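Local coordinates for protein CurM Sulfotransferase (Moorea producta, PDB 4GBM) that probably transfers a sulfonate group from the donor PAPS to an intermediate of curacin biosynthesis, as the sulfotransferase domain of a polyketide synthase, and binds the spent nucleotide PAP, at residues Ser200-Asn203 against Ile204-Phe207; Gln218-Tyr221 against Glu222-Val225; Tyr293-Lys296 against Ser297-Arg301. The protein carries 2 engineered substitutions. All coordinates share one frame; numbering follows the deposited sequence. Where two conformers were deposited one is given.

Contact 1. Residues Ser200-Asn203 against Ile204-Phe207; sequences SNQN and ILNF
Asn206 OD1 takes a hydrogen bond from Gln202 NE2 at 2.9 Å, one helical turn apart on helix 189-208. The N-H points at the oxygen with moderate straightness, 151°, and OD1 lies in the amide plane of Gln202. Seen from Asn206, however, the donor stands above the carbonyl plane rather than on a lone pair, and the two amide planes are turned 43° apart. Gln202 reaches this place because its CG is anti to the backbone N (chi1 -166°) and the chain then bends at chi2, which folds the amide forward along the helix.

Beneath this side-chain bridge the backbone of the same pair is tied as well, Asn206 N to Gln202 O at 2.9 Å, within a run of regular i to i+4 bonds from Ile204 to Phe207. The apolar side chains use the preceding turn as a floor: Ile204 CG1 rests 3.2 Å from Ser200 O, and Leu205 CG lies 3.2 Å from Asn201 O.

Asn201, about a quarter turn round the helix from Gln202, faces strand 158-163, where its OD1 bonds the hydroxyl of Tyr161, while its ND2 stays within the helix, on Trp197 O one turn back. Ser200 OG turns back to Val196 O. One amide pair thus braces the more exposed side of the helix, while the buried Asn201 uses OD1 to join the helix to the central sheet.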
ATOM      1  N   SER A 200       3.301   0.295  12.936  1.00  9.60           N
ATOM      2  CA  SER A 200       3.470  -0.093  11.536  0.50  9.19           C
ATOM      3  C   SER A 200       4.946  -0.106  11.166  1.00  8.46           C
ATOM      4  O   SER A 200       5.450  -1.073  10.601  1.00  8.42           O
ATOM      5  CB  SER A 200       2.712   0.858  10.610  0.50 10.04           C
ATOM      6  OG  SER A 200       1.324   0.832  10.879  0.50 11.07           O
ATOM      7  N   ASN A 201       5.639   0.980  11.500  1.00  8.26           N
ATOM      8  CA  ASN A 201       7.053   1.075  11.159  1.00  8.05           C
ATOM      9  C   ASN A 201       7.918   0.087  11.916  1.00  8.32           C
ATOM     10  O   ASN A 201       8.779  -0.552  11.320  1.00  8.38           O
ATOM     11  CB  ASN A 201       7.553   2.509  11.274  1.00  8.11           C
ATOM     12  CG  ASN A 201       7.157   3.327  10.079  1.00  8.25           C
ATOM     13  OD1 ASN A 201       7.658   3.096   8.977  1.00  8.85           O
ATOM     14  ND2 ASN A 201       6.226   4.263  10.268  1.00  7.98           N
ATOM     15  N   GLN A 202       7.675  -0.071  13.216  1.00  8.58           N
ATOM     16  CA  GLN A 202       8.427  -1.068  13.972  1.00  9.06           C
ATOM     17  C   GLN A 202       8.188  -2.487  13.435  1.00  8.89           C
ATOM     18  O   GLN A 202       9.135  -3.277  13.321  1.00  9.08           O
ATOM     19  CB  GLN A 202       8.131  -0.996  15.474  1.00  9.45           C
ATOM     20  CG  GLN A 202       9.155  -1.785  16.307  1.00 11.75           C
ATOM     21  CD  GLN A 202      10.569  -1.275  16.104  1.00 17.10           C
ATOM     22  OE1 GLN A 202      10.865  -0.110  16.382  1.00 20.67           O
ATOM     23  NE2 GLN A 202      11.449  -2.139  15.615  1.00 15.41           N
ATOM     24  N   ASN A 203       6.940  -2.801  13.091  1.00  8.73           N
ATOM     25  CA  ASN A 203       6.617  -4.117  12.531  1.00  8.77           C
ATOM     26  C   ASN A 203       7.359  -4.357  11.212  1.00  8.61           C
ATOM     27  O   ASN A 203       7.892  -5.440  10.984  1.00  9.31           O
ATOM     28  CB  ASN A 203       5.109  -4.291  12.314  1.00  8.68           C
ATOM     29  CG  ASN A 203       4.320  -4.466  13.616  1.00 10.68           C
ATOM     30  OD1 ASN A 203       3.088  -4.325  13.617  1.00 14.65           O
ATOM     31  ND2 ASN A 203       5.007  -4.763  14.711  1.00  9.49           N
ATOM     32  N   ILE A 204       7.397  -3.343  10.350  1.00  8.38           N
ATOM     33  CA  ILE A 204       8.126  -3.464   9.081  1.00  8.21           C
ATOM     34  C   ILE A 204       9.624  -3.635   9.320  1.00  8.47           C
ATOM     35  O   ILE A 204      10.259  -4.515   8.731  1.00  8.63           O
ATOM     36  CB  ILE A 204       7.879  -2.273   8.147  1.00  7.90           C
ATOM     37  CG1 ILE A 204       6.406  -2.213   7.740  1.00  8.00           C
ATOM     38  CG2 ILE A 204       8.732  -2.426   6.880  1.00  7.89           C
ATOM     39  CD1 ILE A 204       5.974  -0.868   7.177  1.00  7.53           C
ATOM     40  N   LEU A 205      10.187  -2.800  10.191  1.00  8.94           N
ATOM     41  CA  LEU A 205      11.603  -2.907  10.535  1.00  8.92           C
ATOM     42  C   LEU A 205      11.955  -4.298  11.047  1.00  9.72           C
ATOM     43  O   LEU A 205      12.955  -4.894  10.610  1.00 10.51           O
ATOM     44  CB  LEU A 205      11.988  -1.837  11.563  1.00  9.07           C
ATOM     45  CG  LEU A 205      12.003  -0.410  11.005  1.00 10.94           C
ATOM     46  CD1 LEU A 205      11.965   0.619  12.133  1.00 12.37           C
ATOM     47  CD2 LEU A 205      13.232  -0.215  10.131  1.00 11.78           C
ATOM     48  N   ASN A 206      11.138  -4.817  11.964  1.00  9.36           N
ATOM     49  CA  ASN A 206      11.348  -6.160  12.510  1.00  9.76           C
ATOM     50  C   ASN A 206      11.284  -7.242  11.435  1.00 10.40           C
ATOM     51  O   ASN A 206      12.124  -8.140  11.398  1.00 12.13           O
ATOM     52  CB  ASN A 206      10.334  -6.463  13.619  1.00  9.88           C
ATOM     53  CG  ASN A 206      10.575  -5.649  14.884  1.00 11.95           C
ATOM     54  OD1 ASN A 206      11.611  -5.007  15.041  1.00 15.54           O
ATOM     55  ND2 ASN A 206       9.603  -5.669  15.789  1.00 13.10           N
ATOM     56  N   PHE A 207      10.275  -7.152  10.574  1.00  9.43           N
ATOM     57  CA  PHE A 207      10.073  -8.117   9.502  1.00  9.47           C
ATOM     58  C   PHE A 207      11.235  -8.103   8.501  1.00  9.54           C
ATOM     59  O   PHE A 207      11.812  -9.147   8.174  1.00 10.42           O
ATOM     60  CB  PHE A 207       8.736  -7.810   8.820  1.00  9.10           C
ATOM     61  CG  PHE A 207       8.495  -8.558   7.548  1.00  9.12           C
ATOM     62  CD1 PHE A 207       8.222  -9.928   7.562  1.00  9.49           C
ATOM     63  CD2 PHE A 207       8.487  -7.880   6.336  1.00 10.35           C
ATOM     64  CE1 PHE A 207       7.978 -10.622   6.381  1.00 11.05           C
ATOM     65  CE2 PHE A 207       8.245  -8.564   5.142  1.00 10.62           C
ATOM     66  CZ  PHE A 207       7.987  -9.940   5.167  1.00 10.74           C
TER

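Contact 2. Residues Gln218-Tyr221 against Glu222-Val225; sequences QIRY and EDLV. With A3P (adenosine-3'-5'-diphosphate), chain G.
Strand 216-220, an outermost strand of the five-stranded parallel sheet in this P-loop NTPase-clan fold, runs straight into helix 221-226, with Arg220 at the N-cap position. Its carbonyl accepts the first helical bond, Leu224 N to Arg220 O at 2.9 Å, and Val225 N follows onto Tyr221 O. With CG anti to the backbone N (chi1 170°), the Tyr221 ring extends from this first turn to the nucleotide.

Tyr221 OH donates a 2.7 Å hydrogen bond to N3 of the adenine of adenosine-3'-5'-diphosphate, and N3 lies at the edge of the phenol ring, in its plane. Val225 lies against the same ring: its CG2 sits over one face, while CG1 meets Tyr221 CE1 at 3.6 Å and also reaches A3P C2 at 3.7 Å. Tyrosine and valine therefore shape one wall of the adenine pocket.

Arg220 and Asp223 run alongside each other in the same direction, Arg220 CD 3.4 Å from Asp223 OD2, their charges short of a salt bridge. One water links Arg220 N to Asp223 OD2, and a second links Arg220 NE to Glu222 OE1, which also bonds the hydroxyl of Tyr308. Arg220 NH1 bonds Leu306 O, and the guanidinium makes a cation-pi contact with Tyr308.

Ile219 CG2 touches Leu224 CB at 4.1 Å. Ile219 also packs on strand 158-163 and helix 228-239, whereas Leu224 is wedged between helices 228-239 and 45-53.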
ATOM      1  N   GLN A 218      14.208   0.880   0.470  1.00  8.65           N
ATOM      2  CA  GLN A 218      13.476   1.928   1.170  1.00  9.46           C
ATOM      3  C   GLN A 218      13.247   3.133   0.275  1.00  8.97           C
ATOM      4  O   GLN A 218      14.145   3.558  -0.458  1.00 11.88           O
ATOM      5  CB  GLN A 218      14.230   2.363   2.431  1.00  8.61           C
ATOM      6  CG  GLN A 218      13.404   3.255   3.361  1.00 12.40           C
ATOM      7  CD  GLN A 218      14.216   3.791   4.525  1.00 14.97           C
ATOM      8  OE1 GLN A 218      14.574   4.971   4.556  1.00 19.82           O
ATOM      9  NE2 GLN A 218      14.517   2.928   5.484  1.00 18.96           N
ATOM     10  N   ILE A 219      12.032   3.677   0.335  1.00  8.36           N
ATOM     11  CA  ILE A 219      11.703   4.941  -0.316  1.00  8.59           C
ATOM     12  C   ILE A 219      11.153   5.903   0.728  1.00  9.35           C
ATOM     13  O   ILE A 219      10.258   5.552   1.485  1.00  8.59           O
ATOM     14  CB  ILE A 219      10.663   4.755  -1.435  1.00  8.82           C
ATOM     15  CG1 ILE A 219      11.274   3.931  -2.579  1.00 10.35           C
ATOM     16  CG2 ILE A 219      10.181   6.126  -1.975  1.00  9.76           C
ATOM     17  CD1 ILE A 219      10.304   3.605  -3.683  1.00 11.95           C
ATOM     18  N   ARG A 220      11.707   7.110   0.767  1.00 10.09           N
ATOM     19  CA  ARG A 220      11.177   8.159   1.629  1.00  8.96           C
ATOM     20  C   ARG A 220      10.183   8.966   0.818  1.00  8.22           C
ATOM     21  O   ARG A 220      10.504   9.434  -0.280  1.00  8.67           O
ATOM     22  CB  ARG A 220      12.306   9.046   2.144  1.00 11.75           C
ATOM     23  CG  ARG A 220      13.448   8.214   2.726  1.00 14.91           C
ATOM     24  CD  ARG A 220      14.651   9.059   3.100  1.00 20.02           C
ATOM     25  NE  ARG A 220      14.449   9.788   4.347  1.00 20.93           N
ATOM     26  CZ  ARG A 220      14.495   9.236   5.557  1.00 21.04           C
ATOM     27  NH1 ARG A 220      14.309  10.000   6.622  1.00 22.09           N
ATOM     28  NH2 ARG A 220      14.721   7.927   5.714  1.00 22.03           N
ATOM     29  N   TYR A 221       8.978   9.121   1.363  1.00  8.02           N
ATOM     30  CA  TYR A 221       7.937   9.917   0.714  1.00  8.02           C
ATOM     31  C   TYR A 221       8.463  11.283   0.283  1.00  8.39           C
ATOM     32  O   TYR A 221       8.139  11.781  -0.809  1.00  8.50           O
ATOM     33  CB  TYR A 221       6.737  10.102   1.653  1.00  7.95           C
ATOM     34  CG  TYR A 221       5.751  11.116   1.133  1.00  8.03           C
ATOM     35  CD1 TYR A 221       4.804  10.762   0.172  1.00  8.28           C
ATOM     36  CD2 TYR A 221       5.785  12.437   1.572  1.00  8.34           C
ATOM     37  CE1 TYR A 221       3.903  11.697  -0.329  1.00  8.10           C
ATOM     38  CE2 TYR A 221       4.888  13.387   1.082  1.00  8.53           C
ATOM     39  CZ  TYR A 221       3.953  13.011   0.135  1.00  8.41           C
ATOM     40  OH  TYR A 221       3.077  13.955  -0.338  1.00  9.51           O
ATOM     41  N   GLU A 222       9.258  11.900   1.152  1.00  8.83           N
ATOM     42  CA  GLU A 222       9.742  13.250   0.892  1.00  9.10           C
ATOM     43  C   GLU A 222      10.619  13.284  -0.361  1.00 10.00           C
ATOM     44  O   GLU A 222      10.505  14.212  -1.162  1.00 11.10           O
ATOM     45  CB  GLU A 222      10.471  13.817   2.117  1.00  9.41           C
ATOM     46  CG  GLU A 222       9.571  14.013   3.362  1.00  9.51           C
ATOM     47  CD  GLU A 222       9.243  12.725   4.117  1.00  8.98           C
ATOM     48  OE1 GLU A 222       9.904  11.681   3.911  1.00 11.01           O
ATOM     49  OE2 GLU A 222       8.306  12.778   4.934  1.00  9.26           O
ATOM     50  N   ASP A 223      11.461  12.257  -0.533  1.00  9.79           N
ATOM     51  CA  ASP A 223      12.273  12.095  -1.742  1.00  9.91           C
ATOM     52  C   ASP A 223      11.385  11.774  -2.946  1.00  9.90           C
ATOM     53  O   ASP A 223      11.598  12.298  -4.043  1.00 10.64           O
ATOM     54  CB  ASP A 223      13.295  10.964  -1.575  1.00  9.60           C
ATOM     55  CG  ASP A 223      14.368  11.266  -0.553  1.00 13.45           C
ATOM     56  OD1 ASP A 223      14.608  12.454  -0.222  1.00 15.13           O
ATOM     57  OD2 ASP A 223      15.004  10.281  -0.101  1.00 15.42           O
ATOM     58  N   LEU A 224      10.386  10.916  -2.744  1.00  8.84           N
ATOM     59  CA  LEU A 224       9.490  10.527  -3.835  1.00  8.69           C
ATOM     60  C   LEU A 224       8.837  11.729  -4.509  1.00  9.04           C
ATOM     61  O   LEU A 224       8.766  11.792  -5.739  1.00  9.10           O
ATOM     62  CB  LEU A 224       8.405   9.562  -3.334  1.00  8.27           C
ATOM     63  CG  LEU A 224       7.369   9.093  -4.368  1.00  9.44           C
ATOM     64  CD1 LEU A 224       8.039   8.284  -5.476  1.00 10.89           C
ATOM     65  CD2 LEU A 224       6.276   8.283  -3.684  1.00  9.28           C
ATOM     66  N   VAL A 225       8.356  12.681  -3.712  1.00  8.99           N
ATOM     67  CA  VAL A 225       7.633  13.807  -4.303  1.00  9.26           C
ATOM     68  C   VAL A 225       8.528  14.983  -4.708  1.00 10.17           C
ATOM     69  O   VAL A 225       8.161  15.765  -5.597  1.00 11.81           O
ATOM     70  CB  VAL A 225       6.416  14.262  -3.453  1.00  9.15           C
ATOM     71  CG1 VAL A 225       5.467  13.081  -3.219  1.00  9.89           C
ATOM     72  CG2 VAL A 225       6.861  14.874  -2.118  1.00  9.35           C
TER
HETATM   73  P1  A3P G 406      -3.296  13.818   2.825  1.00  8.85           P
HETATM   74  O1P A3P G 406      -4.155  13.518   4.027  1.00 10.34           O
HETATM   75  O2P A3P G 406      -4.089  14.049   1.563  1.00  9.15           O
HETATM   76  O3P A3P G 406      -2.233  14.843   3.102  1.00  9.90           O
HETATM   77  P2  A3P G 406      -1.769   6.904   1.446  1.00  7.32           P
HETATM   78  O4P A3P G 406      -0.642   6.051   1.935  1.00  7.09           O
HETATM   79  O5P A3P G 406      -2.996   6.920   2.313  1.00  9.94           O
HETATM   80  O6P A3P G 406      -2.071   6.698  -0.015  1.00  6.21           O
HETATM   81  O5' A3P G 406      -1.213   8.418   1.571  1.00  7.15           O
HETATM   82  C5' A3P G 406      -2.120   9.512   1.398  1.00  8.15           C
HETATM   83  C4' A3P G 406      -1.275  10.760   1.319  1.00  7.40           C
HETATM   84  O4' A3P G 406      -0.570  10.760   0.072  1.00  8.11           O
HETATM   85  C3' A3P G 406      -2.106  12.027   1.271  1.00  7.37           C
HETATM   86  O3' A3P G 406      -2.497  12.420   2.596  1.00  7.70           O
HETATM   87  C2' A3P G 406      -1.139  12.989   0.592  1.00  8.91           C
HETATM   88  O2' A3P G 406      -0.303  13.639   1.554  1.00  9.76           O
HETATM   89  C1' A3P G 406      -0.266  12.101  -0.288  1.00  8.61           C
HETATM   90  N9  A3P G 406      -0.601  12.306  -1.721  1.00  7.38           N
HETATM   91  C8  A3P G 406      -1.709  11.903  -2.377  1.00  8.76           C
HETATM   92  N7  A3P G 406      -1.683  12.299  -3.678  1.00  8.69           N
HETATM   93  C5  A3P G 406      -0.529  12.975  -3.852  1.00  7.18           C
HETATM   94  C6  A3P G 406       0.150  13.668  -4.973  1.00  7.94           C
HETATM   95  N6  A3P G 406      -0.426  13.700  -6.200  1.00  8.60           N
HETATM   96  N1  A3P G 406       1.354  14.247  -4.718  1.00  7.82           N
HETATM   97  C2  A3P G 406       1.941  14.204  -3.500  1.00  8.81           C
HETATM   98  N3  A3P G 406       1.378  13.584  -2.442  1.00  7.69           N
HETATM   99  C4  A3P G 406       0.180  12.969  -2.571  1.00  6.37           C
HETATM  100  O   HOH W   1      14.187   7.635  -0.614  1.00 15.02           O
HETATM  101  O   HOH W   2      12.810  12.479   4.083  1.00 32.19           O

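Contact 3. Residues Tyr293-Lys296 against Ser297-Arg301; sequences YPLK and SETQR
Leu295 lays its CB and CD1 over Thr299, the two side chains crossing at about a right angle, with CD1 3.9 Å from Thr299 CG2. This is the N-terminal start of helix 297-305: Lys296 holds the N-cap position, and Leu295 is the residue just before it, its side chain lying against the first turn. From there Leu295 also packs on Pro166, Tyr167 and Ile170 of helix 166-175.

Gln300 ties the incoming loop to the helix twice. Its backbone N bonds Lys296 O at 2.9 Å, nearly straight onto the carbonyl, while its side-chain NE2 reaches back to Leu295 O at 3.0 Å. The latter bond has an N-H angle of 153°, and its donor is tilted 32° from the carbonyl plane. With the chain extended beyond CG, the amide spans the gap back to the residue before the cap. Glu194 of helix 189-208 adds a further clamp, since its OE1 accepts from both Lys296 N and Thr299 OG1.

Lys296 and Glu298 approach obliquely on the exposed side. Glu298 is bent at chi2 (77°), which brings its carboxylate back over the lysine, and OE2 rests 3.5 Å from Lys296 CB. The charged ends stop short of a salt bridge. A single water closes the gap, accepting from Lys296 NZ at 2.7 Å and donating to Glu298 OE2 at 2.9 Å.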
ATOM      1  N   TYR A 293       1.394  17.382  21.463  1.00 20.10           N
ATOM      2  CA  TYR A 293       2.327  16.747  22.385  1.00 20.87           C
ATOM      3  C   TYR A 293       3.612  16.345  21.662  1.00 19.21           C
ATOM      4  O   TYR A 293       3.563  15.961  20.495  1.00 17.98           O
ATOM      5  CB  TYR A 293       1.677  15.502  23.018  1.00 21.66           C
ATOM      6  CG  TYR A 293       0.255  15.732  23.503  1.00 26.17           C
ATOM      7  CD1 TYR A 293       0.002  16.457  24.668  1.00 30.82           C
ATOM      8  CD2 TYR A 293      -0.835  15.240  22.784  1.00 29.32           C
ATOM      9  CE1 TYR A 293      -1.299  16.683  25.109  1.00 33.11           C
ATOM     10  CE2 TYR A 293      -2.143  15.462  23.220  1.00 32.89           C
ATOM     11  CZ  TYR A 293      -2.366  16.184  24.381  1.00 36.50           C
ATOM     12  OH  TYR A 293      -3.656  16.409  24.821  1.00 40.60           O
ATOM     13  N   PRO A 294       4.768  16.434  22.350  1.00 18.64           N
ATOM     14  CA  PRO A 294       5.976  15.844  21.783  1.00 17.31           C
ATOM     15  C   PRO A 294       5.759  14.344  21.590  1.00 14.63           C
ATOM     16  O   PRO A 294       5.016  13.725  22.363  1.00 15.53           O
ATOM     17  CB  PRO A 294       7.032  16.091  22.867  1.00 18.93           C
ATOM     18  CG  PRO A 294       6.508  17.259  23.648  1.00 21.69           C
ATOM     19  CD  PRO A 294       5.024  17.040  23.670  1.00 21.04           C
ATOM     20  N   LEU A 295       6.373  13.773  20.558  1.00 13.58           N
ATOM     21  CA  LEU A 295       6.254  12.337  20.336  1.00 11.60           C
ATOM     22  C   LEU A 295       6.815  11.595  21.543  1.00 11.59           C
ATOM     23  O   LEU A 295       7.747  12.071  22.202  1.00 12.19           O
ATOM     24  CB  LEU A 295       6.980  11.903  19.061  1.00 10.75           C
ATOM     25  CG  LEU A 295       6.513  12.563  17.758  1.00 13.07           C
ATOM     26  CD1 LEU A 295       7.325  12.017  16.616  1.00 13.47           C
ATOM     27  CD2 LEU A 295       5.038  12.325  17.529  1.00 14.12           C
ATOM     28  N   LYS A 296       6.226  10.444  21.840  1.00 11.24           N
ATOM     29  CA  LYS A 296       6.726   9.601  22.924  1.00 11.59           C
ATOM     30  C   LYS A 296       8.161   9.172  22.641  1.00 11.72           C
ATOM     31  O   LYS A 296       8.586   9.091  21.482  1.00 11.37           O
ATOM     32  CB  LYS A 296       5.837   8.371  23.095  1.00 11.25           C
ATOM     33  CG  LYS A 296       4.404   8.707  23.502  1.00 12.82           C
ATOM     34  CD  LYS A 296       3.509   7.494  23.331  1.00 15.64           C
ATOM     35  CE  LYS A 296       3.621   6.560  24.516  1.00 16.50           C
ATOM     36  NZ  LYS A 296       3.027   5.216  24.229  1.00 16.47           N
ATOM     37  N   SER A 297       8.907   8.901  23.706  1.00 12.33           N
ATOM     38  CA  SER A 297      10.302   8.489  23.579  1.00 12.65           C
ATOM     39  C   SER A 297      10.506   7.325  22.609  1.00 12.14           C
ATOM     40  O   SER A 297      11.455   7.337  21.820  1.00 12.19           O
ATOM     41  CB  SER A 297      10.859   8.128  24.951  1.00 13.40           C
ATOM     42  OG  SER A 297      10.730   9.228  25.827  1.00 13.99           O
ATOM     43  N   GLU A 298       9.619   6.328  22.663  1.00 11.75           N
ATOM     44  CA  GLU A 298       9.738   5.157  21.783  1.00 11.37           C
ATOM     45  C   GLU A 298       9.585   5.546  20.318  1.00 10.82           C
ATOM     46  O   GLU A 298      10.289   5.027  19.445  1.00 11.32           O
ATOM     47  CB  GLU A 298       8.703   4.080  22.134  1.00 12.09           C
ATOM     48  CG  GLU A 298       8.759   3.587  23.575  1.00 12.17           C
ATOM     49  CD  GLU A 298       8.135   4.562  24.570  1.00 16.45           C
ATOM     50  OE1 GLU A 298       8.542   4.546  25.740  1.00 18.85           O
ATOM     51  OE2 GLU A 298       7.229   5.328  24.191  1.00 18.27           O
ATOM     52  N   THR A 299       8.656   6.463  20.057  1.00 10.51           N
ATOM     53  CA  THR A 299       8.410   6.952  18.709  1.00 10.05           C
ATOM     54  C   THR A 299       9.617   7.740  18.202  1.00 10.33           C
ATOM     55  O   THR A 299      10.014   7.599  17.037  1.00 10.99           O
ATOM     56  CB  THR A 299       7.158   7.836  18.680  1.00  9.83           C
ATOM     57  OG1 THR A 299       6.080   7.136  19.313  1.00 11.22           O
ATOM     58  CG2 THR A 299       6.770   8.188  17.237  1.00 10.50           C
ATOM     59  N   GLN A 300      10.202   8.558  19.077  1.00 10.92           N
ATOM     60  CA  GLN A 300      11.397   9.327  18.726  1.00 11.38           C
ATOM     61  C   GLN A 300      12.555   8.410  18.326  1.00 11.82           C
ATOM     62  O   GLN A 300      13.313   8.729  17.406  1.00 12.92           O
ATOM     63  CB  GLN A 300      11.826  10.246  19.861  1.00 12.14           C
ATOM     64  CG  GLN A 300      10.807  11.309  20.205  1.00 14.06           C
ATOM     65  CD  GLN A 300      11.374  12.407  21.076  1.00 24.26           C
ATOM     66  OE1 GLN A 300      12.591  12.591  21.157  1.00 29.41           O
ATOM     67  NE2 GLN A 300      10.492  13.162  21.719  1.00 22.63           N
ATOM     68  N   ARG A 301      12.679   7.264  18.991  1.00 12.41           N
ATOM     69  CA  ARG A 301      13.752   6.321  18.649  1.00 12.60           C
ATOM     70  C   ARG A 301      13.564   5.714  17.255  1.00 12.66           C
ATOM     71  O   ARG A 301      14.535   5.548  16.511  1.00 13.51           O
ATOM     72  CB  ARG A 301      13.920   5.243  19.725  1.00 13.19           C
ATOM     73  CG  ARG A 301      14.382   5.823  21.048  1.00 15.26           C
ATOM     74  CD  ARG A 301      14.728   4.769  22.080  1.00 17.92           C
ATOM     75  NE  ARG A 301      14.811   5.393  23.399  1.00 18.01           N
ATOM     76  CZ  ARG A 301      13.857   5.329  24.326  1.00 19.45           C
ATOM     77  NH1 ARG A 301      14.028   5.963  25.483  1.00 16.24           N
ATOM     78  NH2 ARG A 301      12.744   4.632  24.104  1.00 17.20           N
TER
HETATM   79  O   HOH W   3       5.033   4.063  22.796  1.00 25.94           O

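Overall arrangement
The three contacts follow one another along the chain without touching. Contact 2 belongs to the nucleotide site itself: Tyr221 and Val225 line the adenosine-3'-5'-diphosphate pocket, which Ser45, Thr46 and Ser172 help to complete. Contact 1 is set back from it, the side chain of Ser200 lying about 11 Å from the nucleotide, and its centre is about 17 Å from that of contact 2. Strand 158-163 connects these two, for Tyr161 bonds Asn201 through its hydroxyl and Ile219 through its backbone. Contact 3 starts helix 297-305, which runs on to touch contact 1 through Ile302 and Gln305; the two centres are about 16 Å apart, and those of contacts 2 and 3 about 22 Å.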